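Local structure of putative glyoxalase superfamily protein (Ralstonia eutropha, 3IUZ) at residues T41-A46 / H132-E137; F80-L85 / E304-D309; Y112-N117 / R128-A133. The protein probably acts as an iron(II)-dependent dioxygenase of the 2-oxoadipate dioxygenase/decarboxylase family, turning 2-oxoadipate into 2-hydroxyglutarate. All blocks are in the same frame, centred on the assembly; numbering follows the deposited sequence.

Interaction 1. Residues T41-A46 / H132-E137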
ATOM      1  N   THR A  41     -17.660  -1.558 -12.398  1.00 14.92           N
ATOM      2  CA  THR A  41     -16.799  -0.642 -13.130  1.00 14.49           C
ATOM      3  C   THR A  41     -15.352  -0.667 -12.604  1.00 14.95           C
ATOM      4  O   THR A  41     -15.108  -1.086 -11.476  1.00 14.88           O
ATOM      5  CB  THR A  41     -17.302   0.779 -13.034  1.00 14.44           C
ATOM      6  OG1 THR A  41     -17.293   1.222 -11.665  1.00 14.16           O
ATOM      7  CG2 THR A  41     -18.735   0.901 -13.594  1.00 12.61           C
ATOM      8  N   ARG A  42     -14.414  -0.115 -13.376  1.00 14.81           N
ATOM      9  CA  ARG A  42     -13.037  -0.056 -12.919  1.00 15.55           C
ATOM     10  C   ARG A  42     -12.878   0.747 -11.641  1.00 15.41           C
ATOM     11  O   ARG A  42     -12.048   0.375 -10.794  1.00 15.23           O
ATOM     12  CB  ARG A  42     -12.073   0.483 -13.967  1.00 15.83           C
ATOM     13  CG  ARG A  42     -12.239   1.903 -14.312  1.00 16.19           C
ATOM     14  CD  ARG A  42     -11.203   2.347 -15.334  1.00 19.06           C
ATOM     15  NE  ARG A  42     -11.300   3.781 -15.534  1.00 18.91           N
ATOM     16  CZ  ARG A  42     -10.560   4.495 -16.370  1.00 18.85           C
ATOM     17  NH1 ARG A  42      -9.634   3.923 -17.152  1.00 19.91           N
ATOM     18  NH2 ARG A  42     -10.765   5.794 -16.421  1.00 18.98           N
ATOM     19  N   ALA A  43     -13.631   1.845 -11.511  1.00 14.72           N
ATOM     20  CA  ALA A  43     -13.646   2.628 -10.261  1.00 15.10           C
ATOM     21  C   ALA A  43     -14.101   1.795  -9.046  1.00 14.04           C
ATOM     22  O   ALA A  43     -13.488   1.823  -7.971  1.00 14.13           O
ATOM     23  CB  ALA A  43     -14.540   3.827 -10.402  1.00 13.43           C
ATOM     24  N   GLU A  44     -15.223   1.109  -9.185  1.00 15.04           N
ATOM     25  CA  GLU A  44     -15.674   0.221  -8.126  1.00 14.89           C
ATOM     26  C   GLU A  44     -14.617  -0.851  -7.767  1.00 15.75           C
ATOM     27  O   GLU A  44     -14.389  -1.141  -6.576  1.00 14.45           O
ATOM     28  CB  GLU A  44     -16.964  -0.469  -8.532  1.00 15.52           C
ATOM     29  CG  GLU A  44     -18.163   0.493  -8.666  1.00 16.63           C
ATOM     30  CD  GLU A  44     -19.396  -0.115  -9.297  1.00 16.19           C
ATOM     31  OE1 GLU A  44     -19.322  -1.221  -9.898  1.00 19.49           O
ATOM     32  OE2 GLU A  44     -20.464   0.526  -9.184  1.00 18.80           O
ATOM     33  N   ILE A  45     -14.005  -1.447  -8.791  1.00 13.51           N
ATOM     34  CA  ILE A  45     -13.035  -2.479  -8.558  1.00 14.65           C
ATOM     35  C   ILE A  45     -11.820  -1.893  -7.847  1.00 15.03           C
ATOM     36  O   ILE A  45     -11.269  -2.510  -6.900  1.00 14.24           O
ATOM     37  CB  ILE A  45     -12.650  -3.207  -9.871  1.00 14.47           C
ATOM     38  CG1 ILE A  45     -13.824  -4.079 -10.313  1.00 16.12           C
ATOM     39  CG2 ILE A  45     -11.370  -4.057  -9.719  1.00 13.15           C
ATOM     40  CD1 ILE A  45     -13.796  -4.433 -11.869  1.00 13.31           C
ATOM     41  N   ALA A  46     -11.382  -0.722  -8.305  1.00 14.36           N
ATOM     42  CA  ALA A  46     -10.206  -0.091  -7.714  1.00 15.40           C
ATOM     43  C   ALA A  46     -10.435   0.240  -6.242  1.00 15.45           C
ATOM     44  O   ALA A  46      -9.553   0.009  -5.393  1.00 14.46           O
ATOM     45  CB  ALA A  46      -9.805   1.160  -8.490  1.00 14.08           C
ATOM     46  N   HIS A 132      -6.603   7.987  -9.115  1.00 14.52           N
ATOM     47  CA  HIS A 132      -7.575   7.363  -9.994  1.00 14.43           C
ATOM     48  C   HIS A 132      -8.308   8.369 -10.865  1.00 14.82           C
ATOM     49  O   HIS A 132      -8.914   9.335 -10.365  1.00 15.31           O
ATOM     50  CB  HIS A 132      -8.549   6.496  -9.211  1.00 14.06           C
ATOM     51  CG  HIS A 132      -9.182   5.464 -10.065  1.00 13.40           C
ATOM     52  ND1 HIS A 132     -10.251   5.756 -10.885  1.00 11.96           N
ATOM     53  CD2 HIS A 132      -8.865   4.162 -10.296  1.00 16.15           C
ATOM     54  CE1 HIS A 132     -10.568   4.678 -11.586  1.00 15.14           C
ATOM     55  NE2 HIS A 132      -9.766   3.682 -11.225  1.00 11.46           N
ATOM     56  N   ALA A 133      -8.291   8.121 -12.170  1.00 15.21           N
ATOM     57  CA  ALA A 133      -8.861   9.078 -13.145  1.00 15.48           C
ATOM     58  C   ALA A 133     -10.354   9.293 -12.922  1.00 16.01           C
ATOM     59  O   ALA A 133     -10.859  10.315 -13.298  1.00 17.46           O
ATOM     60  CB  ALA A 133      -8.606   8.606 -14.602  1.00 13.67           C
ATOM     61  N   ASP A 134     -11.065   8.338 -12.333  1.00 16.12           N
ATOM     62  CA  ASP A 134     -12.520   8.452 -12.227  1.00 16.39           C
ATOM     63  C   ASP A 134     -12.979   9.131 -10.941  1.00 17.40           C
ATOM     64  O   ASP A 134     -14.138   9.516 -10.840  1.00 18.44           O
ATOM     65  CB  ASP A 134     -13.243   7.097 -12.356  1.00 16.13           C
ATOM     66  CG  ASP A 134     -12.995   6.400 -13.678  1.00 17.71           C
ATOM     67  OD1 ASP A 134     -12.729   7.071 -14.710  1.00 15.89           O
ATOM     68  OD2 ASP A 134     -13.087   5.142 -13.691  1.00 18.08           O
ATOM     69  N   ALA A 135     -12.104   9.253  -9.955  1.00 17.42           N
ATOM     70  CA  ALA A 135     -12.461   9.855  -8.664  1.00 18.11           C
ATOM     71  C   ALA A 135     -11.154  10.152  -7.921  1.00 17.99           C
ATOM     72  O   ALA A 135     -10.856   9.500  -6.907  1.00 18.31           O
ATOM     73  CB  ALA A 135     -13.376   8.884  -7.831  1.00 17.17           C
ATOM     74  N   PRO A 136     -10.357  11.102  -8.452  1.00 18.13           N
ATOM     75  CA  PRO A 136      -8.978  11.291  -7.983  1.00 18.74           C
ATOM     76  C   PRO A 136      -8.872  11.706  -6.513  1.00 19.35           C
ATOM     77  O   PRO A 136      -7.910  11.333  -5.819  1.00 17.14           O
ATOM     78  CB  PRO A 136      -8.434  12.388  -8.917  1.00 18.61           C
ATOM     79  CG  PRO A 136      -9.619  12.945  -9.637  1.00 20.21           C
ATOM     80  CD  PRO A 136     -10.661  11.921  -9.632  1.00 18.30           C
ATOM     81  N   GLU A 137      -9.877  12.445  -6.049  1.00 19.07           N
ATOM     82  CA  GLU A 137      -9.958  12.879  -4.661  1.00 20.62           C
ATOM     83  C   GLU A 137     -10.618  11.891  -3.729  1.00 19.89           C
ATOM     84  O   GLU A 137     -10.402  11.963  -2.521  1.00 21.02           O
ATOM     85  CB  GLU A 137     -10.694  14.203  -4.541  1.00 20.62           C
ATOM     86  CG  GLU A 137     -10.037  15.285  -5.324  1.00 25.78           C
ATOM     87  CD  GLU A 137     -10.792  16.605  -5.236  1.00 32.39           C
ATOM     88  OE1 GLU A 137     -11.814  16.693  -4.510  1.00 38.41           O
ATOM     89  OE2 GLU A 137     -10.341  17.564  -5.879  1.00 37.04           O
TER
HETATM   90  O   HOH W   1     -15.144   3.322 -13.570  1.00 12.25           O
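Arg42 reaches Asp134 from a chi1 of 68°, which puts CG between the backbone N and the carbonyl carbon; the extended chain then carries NE to the carboxylate, while Asp134 CG lies anti to its own carbonyl carbon. The two side chains cross at about a right angle, and the arginine grips the carboxylate side-on, one nitrogen to each oxygen. Arg42 NE donates to Asp134 OD2 at 2.9 Å, and Arg42 NH2 donates to Asp134 OD1 at 2.9 Å in a nearly straight bond (177°). Both oxygens lie close to the guanidinium plane, but the carboxylate is turned 36° against it, and the donors therefore reach its syn sides from out of plane. A water takes a hydrogen bond from Ala43 N (3.0 Å) and gives one to Asp134 OD2 (2.7 Å), tying the acid to the first turn of helix 42-60. Next to this salt bridge the His132 ring packs CD2 against Ala46 CB at 3.6 Å. His132 ND1 accepts from Asp134 N at 3.1 Å and His132 NE2 bonds Leu110 O; two bonds, one at each ring nitrogen, help to set its rotation. The contact thus joins a type I turn, His132 to Ala135, to a helix start closed by a capping box, in which Glu44 N bonds Thr41 OG1 (3.2 Å) and Thr41 N bonds Glu44 OE1 (3.0 Å).

Interaction 2. Residues F80-L85 / E304-D309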
ATOM      1  N   PHE A  80      -9.807   6.488   3.463  1.00 16.79           N
ATOM      2  CA  PHE A  80      -8.558   5.915   3.009  1.00 16.61           C
ATOM      3  C   PHE A  80      -7.928   6.844   1.970  1.00 17.40           C
ATOM      4  O   PHE A  80      -8.391   6.932   0.833  1.00 15.79           O
ATOM      5  CB  PHE A  80      -8.745   4.524   2.435  1.00 17.71           C
ATOM      6  CG  PHE A  80      -7.468   3.765   2.157  1.00 17.78           C
ATOM      7  CD1 PHE A  80      -6.234   4.084   2.733  1.00 19.57           C
ATOM      8  CD2 PHE A  80      -7.518   2.672   1.299  1.00 20.02           C
ATOM      9  CE1 PHE A  80      -5.099   3.323   2.449  1.00 20.17           C
ATOM     10  CE2 PHE A  80      -6.439   1.942   1.030  1.00 17.17           C
ATOM     11  CZ  PHE A  80      -5.208   2.237   1.596  1.00 21.54           C
ATOM     12  N   ASP A  81      -6.872   7.524   2.393  1.00 16.44           N
ATOM     13  CA  ASP A  81      -6.224   8.539   1.591  1.00 16.54           C
ATOM     14  C   ASP A  81      -5.228   7.968   0.603  1.00 18.04           C
ATOM     15  O   ASP A  81      -5.260   8.335  -0.582  1.00 17.93           O
ATOM     16  CB  ASP A  81      -5.511   9.533   2.481  1.00 17.61           C
ATOM     17  CG  ASP A  81      -4.953  10.717   1.695  1.00 16.97           C
ATOM     18  OD1 ASP A  81      -5.698  11.706   1.533  1.00 16.59           O
ATOM     19  OD2 ASP A  81      -3.791  10.629   1.277  1.00 16.51           O
ATOM     20  N   HIS A  82      -4.296   7.142   1.083  1.00 17.82           N
ATOM     21  CA  HIS A  82      -3.341   6.488   0.211  1.00 17.33           C
ATOM     22  C   HIS A  82      -2.664   5.324   0.931  1.00 18.43           C
ATOM     23  O   HIS A  82      -2.564   5.351   2.167  1.00 16.86           O
ATOM     24  CB  HIS A  82      -2.290   7.475  -0.282  1.00 17.44           C
ATOM     25  CG  HIS A  82      -1.303   7.932   0.743  1.00 16.79           C
ATOM     26  ND1 HIS A  82      -1.524   9.019   1.561  1.00 17.01           N
ATOM     27  CD2 HIS A  82      -0.049   7.500   1.021  1.00 15.97           C
ATOM     28  CE1 HIS A  82      -0.442   9.237   2.290  1.00 21.32           C
ATOM     29  NE2 HIS A  82       0.457   8.310   1.999  1.00 18.98           N
ATOM     30  N   GLY A  83      -2.284   4.293   0.166  1.00 17.39           N
ATOM     31  CA  GLY A  83      -1.331   3.270   0.612  1.00 16.85           C
ATOM     32  C   GLY A  83       0.030   3.528  -0.055  1.00 18.05           C
ATOM     33  O   GLY A  83       0.092   3.997  -1.221  1.00 18.79           O
ATOM     34  N   ALA A  84       1.110   3.286   0.673  1.00 17.00           N
ATOM     35  CA  ALA A  84       2.457   3.530   0.152  1.00 17.17           C
ATOM     36  C   ALA A  84       3.166   2.189   0.121  1.00 17.80           C
ATOM     37  O   ALA A  84       3.090   1.422   1.092  1.00 17.75           O
ATOM     38  CB  ALA A  84       3.232   4.506   1.018  1.00 17.14           C
ATOM     39  N   LEU A  85       3.810   1.887  -1.004  1.00 17.14           N
ATOM     40  CA  LEU A  85       4.630   0.701  -1.097  1.00 17.43           C
ATOM     41  C   LEU A  85       5.962   0.953  -1.742  1.00 16.89           C
ATOM     42  O   LEU A  85       6.213   2.025  -2.320  1.00 17.16           O
ATOM     43  CB  LEU A  85       3.899  -0.453  -1.782  1.00 18.57           C
ATOM     44  CG  LEU A  85       3.415  -0.248  -3.221  1.00 20.77           C
ATOM     45  CD1 LEU A  85       3.852  -1.428  -4.077  1.00 25.71           C
ATOM     46  CD2 LEU A  85       1.926  -0.114  -3.298  1.00 23.70           C
ATOM     47  N   GLU A 304      -1.059   5.978   9.393  1.00 16.09           N
ATOM     48  CA  GLU A 304      -0.733   7.373   9.296  1.00 15.05           C
ATOM     49  C   GLU A 304      -1.993   8.214   9.085  1.00 15.09           C
ATOM     50  O   GLU A 304      -2.992   7.740   8.547  1.00 13.55           O
ATOM     51  CB  GLU A 304       0.233   7.583   8.109  1.00 16.58           C
ATOM     52  CG  GLU A 304       0.585   9.064   7.769  1.00 18.15           C
ATOM     53  CD  GLU A 304       1.534   9.143   6.589  1.00 22.84           C
ATOM     54  OE1 GLU A 304       1.077   9.120   5.426  1.00 24.12           O
ATOM     55  OE2 GLU A 304       2.744   9.169   6.845  1.00 24.02           O
ATOM     56  N   PHE A 305      -1.918   9.455   9.519  1.00 14.33           N
ATOM     57  CA  PHE A 305      -2.991  10.413   9.380  1.00 15.56           C
ATOM     58  C   PHE A 305      -2.538  11.576   8.502  1.00 15.74           C
ATOM     59  O   PHE A 305      -1.376  11.994   8.544  1.00 14.90           O
ATOM     60  CB  PHE A 305      -3.383  10.988  10.731  1.00 15.19           C
ATOM     61  CG  PHE A 305      -3.889   9.977  11.683  1.00 17.20           C
ATOM     62  CD1 PHE A 305      -5.150   9.459  11.562  1.00 17.45           C
ATOM     63  CD2 PHE A 305      -3.086   9.507  12.696  1.00 20.99           C
ATOM     64  CE1 PHE A 305      -5.630   8.497  12.441  1.00 18.90           C
ATOM     65  CE2 PHE A 305      -3.599   8.552  13.588  1.00 23.94           C
ATOM     66  CZ  PHE A 305      -4.865   8.063  13.433  1.00 20.68           C
ATOM     67  N   ILE A 306      -3.493  12.136   7.755  1.00 15.77           N
ATOM     68  CA  ILE A 306      -3.181  13.240   6.864  1.00 15.67           C
ATOM     69  C   ILE A 306      -4.362  14.192   6.865  1.00 15.76           C
ATOM     70  O   ILE A 306      -5.507  13.759   6.943  1.00 16.34           O
ATOM     71  CB  ILE A 306      -2.917  12.744   5.431  1.00 15.79           C
ATOM     72  CG1 ILE A 306      -2.332  13.867   4.544  1.00 17.65           C
ATOM     73  CG2 ILE A 306      -4.180  12.126   4.815  1.00 13.63           C
ATOM     74  CD1 ILE A 306      -1.552  13.258   3.292  1.00 15.76           C
ATOM     75  N   THR A 307      -4.059  15.485   6.826  1.00 15.70           N
ATOM     76  CA  THR A 307      -5.055  16.510   6.542  0.50 16.09           C
ATOM     77  C   THR A 307      -4.656  17.227   5.225  1.00 17.14           C
ATOM     78  O   THR A 307      -3.477  17.575   5.016  1.00 17.31           O
ATOM     79  CB  THR A 307      -5.213  17.512   7.726  0.50 16.19           C
ATOM     80  OG1 THR A 307      -5.887  16.870   8.811  0.50 13.86           O
ATOM     81  CG2 THR A 307      -6.024  18.741   7.316  0.50 13.51           C
ATOM     82  N   ARG A 308      -5.615  17.406   4.336  1.00 18.26           N
ATOM     83  CA  ARG A 308      -5.349  18.022   3.035  1.00 19.15           C
ATOM     84  C   ARG A 308      -6.294  19.207   2.926  1.00 20.80           C
ATOM     85  O   ARG A 308      -7.513  19.033   2.892  1.00 19.30           O
ATOM     86  CB  ARG A 308      -5.618  17.070   1.882  1.00 18.78           C
ATOM     87  CG  ARG A 308      -4.723  15.910   1.800  1.00 17.85           C
ATOM     88  CD  ARG A 308      -5.175  15.022   0.626  1.00 20.30           C
ATOM     89  NE  ARG A 308      -4.289  13.881   0.440  1.00 17.83           N
ATOM     90  CZ  ARG A 308      -3.037  13.948   0.018  1.00 15.75           C
ATOM     91  NH1 ARG A 308      -2.461  15.106  -0.344  1.00 17.36           N
ATOM     92  NH2 ARG A 308      -2.366  12.818  -0.105  1.00 16.50           N
ATOM     93  N   ASP A 309      -5.722  20.396   2.863  1.00 21.91           N
ATOM     94  CA  ASP A 309      -6.508  21.585   2.688  1.00 24.21           C
ATOM     95  C   ASP A 309      -7.177  21.570   1.314  1.00 26.61           C
ATOM     96  O   ASP A 309      -6.629  21.032   0.340  1.00 24.87           O
ATOM     97  CB  ASP A 309      -5.620  22.819   2.781  1.00 25.08           C
ATOM     98  CG  ASP A 309      -5.290  23.208   4.199  1.00 27.81           C
ATOM     99  OD1 ASP A 309      -5.692  22.504   5.153  1.00 30.24           O
ATOM    100  OD2 ASP A 309      -4.591  24.243   4.325  1.00 33.33           O
TER
HETATM  101  O   HOH W   2       2.692   8.736   3.050  1.00 39.22           O
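Ile306 lays its CG2 methyl against the carboxylate of Asp81, 3.5 Å from Asp81 CG, the two side chains crossing at about a right angle. Their strands belong to the mixed sheet of this glyoxalase-superfamily fold but are not direct neighbours: strand 238-242 pairs with both, and the short axes pass 8.4 Å apart. Side chains therefore make the contact across that intervening strand. Asp81 and Arg308 reach toward each other tip to tip, with carboxylate and guanidinium nearly coplanar (17° apart). Arg308 NE donates to Asp81 OD1 at 2.8 Å and Arg308 NH2 to Asp81 OD2 at 3.0 Å, each using a syn lone pair. Arg242 adds a second salt bridge at OD1, while Arg308 NH1 is held by the carbonyls of Asp322 and Gly324. Ile306 CD1 covers one face of the guanidinium, toward its rim.

The anti lone pair of Asp81 OD2 remains for His82, whose ND1 donates to it at 2.8 Å near the ring plane. With chi1 at 71° His82 CG sits between the backbone N and the carbonyl carbon, and this His-carboxylate bond helps to set the ring rotation. The carboxylate of Glu304 is turned 55° against that ring, which the His238 ring meets nearly at right angles. No metal is seen here, but iron is the assigned cofactor; His82, His238 and Glu304 are only possible ligands, by analogy with related enzymes. Glu304 OE1 bonds Thr240 and Gln274, and accepts at 2.9 Å from a water that bridges to His82 NE2, 2.5 Å away near the ring plane.

Interaction 3. Residues Y112-N117 / R128-A133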
ATOM      1  N   TYR A 112      -5.628   4.233 -12.799  1.00 13.85           N
ATOM      2  CA  TYR A 112      -4.758   5.243 -12.195  1.00 14.16           C
ATOM      3  C   TYR A 112      -3.863   5.950 -13.245  1.00 15.14           C
ATOM      4  O   TYR A 112      -3.505   5.383 -14.280  1.00 14.71           O
ATOM      5  CB  TYR A 112      -3.857   4.646 -11.092  1.00 13.74           C
ATOM      6  CG  TYR A 112      -4.640   4.199  -9.884  1.00 14.06           C
ATOM      7  CD1 TYR A 112      -5.208   2.933  -9.841  1.00 16.17           C
ATOM      8  CD2 TYR A 112      -4.800   5.040  -8.771  1.00 13.22           C
ATOM      9  CE1 TYR A 112      -5.922   2.506  -8.724  1.00 15.74           C
ATOM     10  CE2 TYR A 112      -5.537   4.642  -7.683  1.00 16.87           C
ATOM     11  CZ  TYR A 112      -6.086   3.375  -7.657  1.00 17.20           C
ATOM     12  OH  TYR A 112      -6.815   2.959  -6.573  1.00 19.55           O
ATOM     13  N   ARG A 113      -3.473   7.186 -12.897  1.00 16.01           N
ATOM     14  CA  ARG A 113      -2.537   7.986 -13.648  1.00 16.30           C
ATOM     15  C   ARG A 113      -1.531   8.561 -12.698  1.00 16.37           C
ATOM     16  O   ARG A 113      -1.854   8.886 -11.564  1.00 14.97           O
ATOM     17  CB  ARG A 113      -3.240   9.169 -14.292  1.00 18.33           C
ATOM     18  CG  ARG A 113      -4.256   8.763 -15.321  1.00 24.73           C
ATOM     19  CD  ARG A 113      -4.999   9.998 -15.815  1.00 33.45           C
ATOM     20  NE  ARG A 113      -5.950   9.631 -16.851  1.00 39.88           N
ATOM     21  CZ  ARG A 113      -7.052  10.326 -17.149  1.00 45.13           C
ATOM     22  NH1 ARG A 113      -7.369  11.427 -16.464  1.00 45.70           N
ATOM     23  NH2 ARG A 113      -7.859   9.907 -18.132  1.00 47.00           N
ATOM     24  N   LEU A 114      -0.308   8.724 -13.174  1.00 15.57           N
ATOM     25  CA  LEU A 114       0.730   9.418 -12.429  1.00 15.57           C
ATOM     26  C   LEU A 114       0.216  10.773 -12.009  1.00 16.04           C
ATOM     27  O   LEU A 114      -0.314  11.530 -12.828  1.00 15.48           O
ATOM     28  CB  LEU A 114       1.986   9.572 -13.297  1.00 15.51           C
ATOM     29  CG  LEU A 114       3.168  10.270 -12.654  1.00 15.87           C
ATOM     30  CD1 LEU A 114       3.755   9.408 -11.526  1.00 14.36           C
ATOM     31  CD2 LEU A 114       4.165  10.616 -13.783  1.00 16.12           C
ATOM     32  N   ASN A 115       0.337  11.079 -10.730  1.00 16.51           N
ATOM     33  CA  ASN A 115      -0.114  12.373 -10.237  1.00 19.01           C
ATOM     34  C   ASN A 115       0.993  13.248  -9.621  1.00 20.49           C
ATOM     35  O   ASN A 115       0.722  14.366  -9.255  1.00 22.26           O
ATOM     36  CB  ASN A 115      -1.241  12.155  -9.233  1.00 18.56           C
ATOM     37  CG  ASN A 115      -2.090  13.383  -9.013  1.00 21.79           C
ATOM     38  OD1 ASN A 115      -2.526  14.001  -9.962  1.00 23.86           O
ATOM     39  ND2 ASN A 115      -2.381  13.701  -7.745  1.00 22.40           N
ATOM     40  N   GLY A 116       2.210  12.738  -9.481  1.00 21.03           N
ATOM     41  CA  GLY A 116       3.265  13.504  -8.821  1.00 20.68           C
ATOM     42  C   GLY A 116       4.562  12.711  -8.792  1.00 20.83           C
ATOM     43  O   GLY A 116       4.541  11.481  -8.699  1.00 17.77           O
ATOM     44  N   ASN A 117       5.658  13.451  -8.893  1.00 20.30           N
ATOM     45  CA  ASN A 117       6.992  12.893  -8.868  0.50 21.30           C
ATOM     46  C   ASN A 117       7.731  13.508  -7.695  1.00 21.67           C
ATOM     47  O   ASN A 117       7.830  14.737  -7.588  1.00 20.60           O
ATOM     48  CB  ASN A 117       7.729  13.205 -10.163  0.50 21.86           C
ATOM     49  CG  ASN A 117       9.113  12.585 -10.206  0.50 23.17           C
ATOM     50  OD1 ASN A 117       9.259  11.368 -10.220  0.50 23.82           O
ATOM     51  ND2 ASN A 117      10.133  13.428 -10.220  0.50 22.68           N
ATOM     52  N   ARG A 128       6.576   8.277  -6.358  1.00 16.08           N
ATOM     53  CA  ARG A 128       5.586   8.759  -7.341  1.00 15.79           C
ATOM     54  C   ARG A 128       4.193   8.474  -6.820  1.00 15.55           C
ATOM     55  O   ARG A 128       3.925   7.407  -6.260  1.00 17.75           O
ATOM     56  CB  ARG A 128       5.781   8.066  -8.680  1.00 15.28           C
ATOM     57  CG  ARG A 128       7.099   8.368  -9.325  1.00 17.17           C
ATOM     58  CD  ARG A 128       7.266   7.770 -10.730  1.00 15.82           C
ATOM     59  NE  ARG A 128       8.605   8.029 -11.328  1.00 15.31           N
ATOM     60  CZ  ARG A 128       9.706   7.306 -11.120  1.00 16.00           C
ATOM     61  NH1 ARG A 128       9.716   6.293 -10.267  1.00 15.09           N
ATOM     62  NH2 ARG A 128      10.825   7.611 -11.766  1.00 18.66           N
ATOM     63  N   SER A 129       3.280   9.403  -7.012  1.00 14.79           N
ATOM     64  CA  SER A 129       1.897   9.170  -6.622  1.00 14.71           C
ATOM     65  C   SER A 129       1.029   8.887  -7.843  1.00 14.68           C
ATOM     66  O   SER A 129       1.294   9.409  -8.949  1.00 14.97           O
ATOM     67  CB  SER A 129       1.363  10.362  -5.854  1.00 14.68           C
ATOM     68  OG  SER A 129       1.318  11.498  -6.717  1.00 15.32           O
ATOM     69  N   TYR A 130       0.037   8.034  -7.622  1.00 13.74           N
ATOM     70  CA  TYR A 130      -0.955   7.578  -8.622  1.00 13.33           C
ATOM     71  C   TYR A 130      -2.356   7.863  -8.102  1.00 14.25           C
ATOM     72  O   TYR A 130      -2.754   7.391  -7.024  1.00 15.27           O
ATOM     73  CB  TYR A 130      -0.768   6.058  -8.906  1.00 13.81           C
ATOM     74  CG  TYR A 130       0.491   5.876  -9.667  1.00 13.15           C
ATOM     75  CD1 TYR A 130       0.509   6.102 -11.035  1.00 14.57           C
ATOM     76  CD2 TYR A 130       1.720   5.709  -8.997  1.00 12.03           C
ATOM     77  CE1 TYR A 130       1.701   6.018 -11.775  1.00 15.59           C
ATOM     78  CE2 TYR A 130       2.909   5.646  -9.692  1.00 12.41           C
ATOM     79  CZ  TYR A 130       2.904   5.801 -11.087  1.00 14.43           C
ATOM     80  OH  TYR A 130       4.088   5.779 -11.764  1.00 16.22           O
ATOM     81  N   ALA A 131      -3.127   8.619  -8.885  1.00 14.01           N
ATOM     82  CA  ALA A 131      -4.511   8.937  -8.540  1.00 14.03           C
ATOM     83  C   ALA A 131      -5.429   8.366  -9.570  1.00 13.80           C
ATOM     84  O   ALA A 131      -5.115   8.343 -10.765  1.00 14.01           O
ATOM     85  CB  ALA A 131      -4.742  10.486  -8.461  1.00 12.24           C
ATOM     86  N   HIS A 132      -6.603   7.987  -9.115  1.00 14.52           N
ATOM     87  CA  HIS A 132      -7.575   7.363  -9.994  1.00 14.43           C
ATOM     88  C   HIS A 132      -8.308   8.369 -10.865  1.00 14.82           C
ATOM     89  O   HIS A 132      -8.914   9.335 -10.365  1.00 15.31           O
ATOM     90  CB  HIS A 132      -8.549   6.496  -9.211  1.00 14.06           C
ATOM     91  CG  HIS A 132      -9.182   5.464 -10.065  1.00 13.40           C
ATOM     92  ND1 HIS A 132     -10.251   5.756 -10.885  1.00 11.96           N
ATOM     93  CD2 HIS A 132      -8.865   4.162 -10.296  1.00 16.15           C
ATOM     94  CE1 HIS A 132     -10.568   4.678 -11.586  1.00 15.14           C
ATOM     95  NE2 HIS A 132      -9.766   3.682 -11.225  1.00 11.46           N
ATOM     96  N   ALA A 133      -8.291   8.121 -12.170  1.00 15.21           N
ATOM     97  CA  ALA A 133      -8.861   9.078 -13.145  1.00 15.48           C
ATOM     98  C   ALA A 133     -10.354   9.293 -12.922  1.00 16.01           C
ATOM     99  O   ALA A 133     -10.859  10.315 -13.298  1.00 17.46           O
ATOM    100  CB  ALA A 133      -8.606   8.606 -14.602  1.00 13.67           C
TER
HETATM  101  O   HOH W   3      -0.263  13.289  -5.798  1.00 28.65           O
HETATM  102  O   HOH W   4       8.261  10.405 -12.946  0.50 16.64           O
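Tyr112 and His132 meet edge-to-face across the antiparallel hairpin of strands 112-120 and 125-132, their ring planes 82° apart and centroids separated by 4.9 Å. His132 points the CD2 edge at the tyrosine face, nearer its rim, and also sets CB over that face in a CH-pi contact, 4.2 Å from the Tyr112 ring centroid. The far end of Tyr112 is held by Asn50 through its OH. Arg113 stands on the other side of the sheet, where Ala133 CB lies over the centre of its guanidinium, 3.4 Å from Arg113 CZ. Back on the Tyr112 side, Leu114 crosses Tyr130 obliquely, its CD1 being 3.7 Å from Tyr130 CZ.

The pairing shifts by one residue after Leu114, and Asn115 and Gly116 both face Ser129, a classic beta bulge. Asn115 N makes a short, almost straight bond to Ser129 O (2.6 Å, 174°), whereas the one from Gly116 N to the same oxygen is weak. Asn115 has psi of -6°, away from the extended values of its neighbours, as expected at the first position of a classic bulge. Beside the bulge, one water accepts from both Asn115 ND2, at 2.9 Å, and Ser129 OG, at 2.6 Å.

Along the chain the segments run 41-46, 80-85, 112-117, then 128-133 overlapping 132-137, and finally 304-309, so interaction 3 is nested inside the loop closed by interaction 2, while interactions 1 and 2 cross; these two do not touch, with centres 17 Å and nearest atoms about 6 Å apart. Interactions 1 and 3 share His132 and Ala133, and Ala46 CB touches Tyr112 OH at 4.0 Å; their centres lie 12 Å apart. Helix 42-60 is thereby packed on the end of the hairpin. Interactions 2 and 3 reach the same mixed sheet, centres 14 Å and nearest atoms about 7 Å apart. Strand 141-147 pairs with both 80-87 and 125-132, linking the hairpin to the buried charged cluster around Asp81.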